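Local coordinates for CglIIR protein (Corynebacterium glutamicum, PDB 6F1S) that is the C-terminal domain of the H subunit of the CglI restriction endonuclease, whose DEAD-Z1 helicase-like motor probably uses NTP hydrolysis in DNA restriction, at residues A[56-59]-A[60-64]. Sequence-based numbering, arbitrary orientation.
Sequences AIIT and ILNAF
The carboxamide of Asn62 crosses the side chain of Ile58 at a slant, with Asn62 ND2 3.5 Å from Ile58 CG2. Although Asn62 ND2 also lies 3.3 Å from Ile58 O, the angle is too poor for a hydrogen bond; Asn62 OD1 is hydrogen-bonded to Lys77 NZ of helix 73-86. The other flat group, the Phe64 ring, has Leu61 O in plane at its edge, while Leu35 and Leu129 also touch Phe64.

The same i to i+4 spacing pairs Ile57 with Leu61. With chi1 at -80°, Ile57 CG1 lies beside the backbone N and the CG2 branch is opposite that N, alongside Leu61 and 3.7 Å from Leu61 CD1. Both side chains point the same way and reach Leu127 on the mixed sheet. Leu61 N donates a hydrogen bond to Ile57 O at 2.9 Å. Asn62 N does the same to Ile58 O at 2.8 Å. The hydrogen bond from Ile60 N to Ala56 O is longer, 3.2 Å, with an N-H...O angle of 152°.

Beyond this, Ala63 N binds Ile60 O and Phe64 N binds Leu61 O, the latter closing a type I turn from Leu61 to Phe64. The amides of residues 60 to 64 are thus each paired within the segments as helix 54-61 gives way to the turn before strand 64-65, while Ile57 and Leu61 face Leu127 of the sheet.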
loop_
_atom_site.group_PDB
_atom_site.type_symbol
_atom_site.label_atom_id
_atom_site.label_comp_id
_atom_site.label_asym_id
_atom_site.label_seq_id
_atom_site.Cartn_x
_atom_site.Cartn_y
_atom_site.Cartn_z
ATOM N N ALA A 56 6.823 10.341 -6.634
ATOM C CA ALA A 56 7.536 9.332 -5.859
ATOM C C ALA A 56 6.594 8.202 -5.466
ATOM O O ALA A 56 6.976 7.031 -5.471
ATOM C CB ALA A 56 8.172 9.952 -4.628
ATOM N N ILE A 57 5.364 8.568 -5.120
ATOM C CA ILE A 57 4.290 7.610 -4.899
ATOM C C ILE A 57 4.076 6.723 -6.123
ATOM O O ILE A 57 4.026 5.495 -6.006
ATOM C CB ILE A 57 2.963 8.323 -4.565
ATOM C CG1 ILE A 57 2.937 8.745 -3.102
ATOM C CG2 ILE A 57 1.784 7.411 -4.828
ATOM C CD1 ILE A 57 2.722 7.595 -2.144
ATOM N N ILE A 58 3.938 7.356 -7.289
ATOM C CA ILE A 58 3.697 6.632 -8.535
ATOM C C ILE A 58 4.772 5.579 -8.762
ATOM O O ILE A 58 4.480 4.427 -9.083
ATOM C CB ILE A 58 3.681 7.568 -9.757
ATOM C CG1 ILE A 58 2.615 8.649 -9.611
ATOM C CG2 ILE A 58 3.466 6.770 -11.028
ATOM C CD1 ILE A 58 1.230 8.116 -9.492
ATOM N N THR A 59 6.019 6.002 -8.587
ATOM C CA THR A 59 7.183 5.151 -8.800
ATOM C C THR A 59 7.123 3.907 -7.927
ATOM O O THR A 59 7.461 2.808 -8.369
ATOM C CB THR A 59 8.486 5.926 -8.510
ATOM O OG1 THR A 59 8.544 7.087 -9.349
ATOM C CG2 THR A 59 9.708 5.052 -8.760
ATOM N N ILE A 60 6.692 4.094 -6.684
ATOM C CA ILE A 60 6.545 2.997 -5.735
ATOM C C ILE A 60 5.407 2.073 -6.158
ATOM O O ILE A 60 5.546 0.849 -6.139
ATOM C CB ILE A 60 6.291 3.532 -4.312
ATOM C CG1 ILE A 60 7.571 4.166 -3.757
ATOM C CG2 ILE A 60 5.776 2.432 -3.398
ATOM C CD1 ILE A 60 7.360 4.973 -2.502
ATOM N N LEU A 61 4.291 2.668 -6.566
ATOM C CA LEU A 61 3.140 1.901 -7.023
ATOM C C LEU A 61 3.471 1.069 -8.263
ATOM O O LEU A 61 2.982 -0.053 -8.409
ATOM C CB LEU A 61 1.955 2.836 -7.304
ATOM C CG LEU A 61 1.317 3.496 -6.073
ATOM C CD1 LEU A 61 0.231 4.488 -6.473
ATOM C CD2 LEU A 61 0.755 2.453 -5.118
ATOM N N ASN A 62 4.312 1.608 -9.146
ATOM C CA ASN A 62 4.718 0.893 -10.358
ATOM C C ASN A 62 5.497 -0.378 -10.066
ATOM O O ASN A 62 5.636 -1.235 -10.930
ATOM C CB ASN A 62 5.563 1.790 -11.261
ATOM C CG ASN A 62 4.736 2.811 -12.000
ATOM O OD1 ASN A 62 3.594 2.546 -12.378
ATOM N ND2 ASN A 62 5.302 3.991 -12.207
ATOM N N ALA A 63 6.016 -0.496 -8.850
ATOM C CA ALA A 63 6.745 -1.691 -8.464
ATOM C C ALA A 63 5.778 -2.843 -8.237
ATOM O O ALA A 63 6.192 -3.996 -8.094
ATOM C CB ALA A 63 7.573 -1.434 -7.227
ATOM N N PHE A 64 4.486 -2.521 -8.208
ATOM C CA PHE A 64 3.447 -3.517 -7.978
ATOM C C PHE A 64 2.773 -3.955 -9.270
ATOM O O PHE A 64 2.555 -3.153 -10.182
ATOM C CB PHE A 64 2.374 -2.980 -7.021
ATOM C CG PHE A 64 2.816 -2.887 -5.583
ATOM C CD1 PHE A 64 2.551 -3.916 -4.695
ATOM C CD2 PHE A 64 3.477 -1.760 -5.115
ATOM C CE1 PHE A 64 2.943 -3.824 -3.360
ATOM C CE2 PHE A 64 3.872 -1.666 -3.791
ATOM C CZ PHE A 64 3.609 -2.703 -2.913
#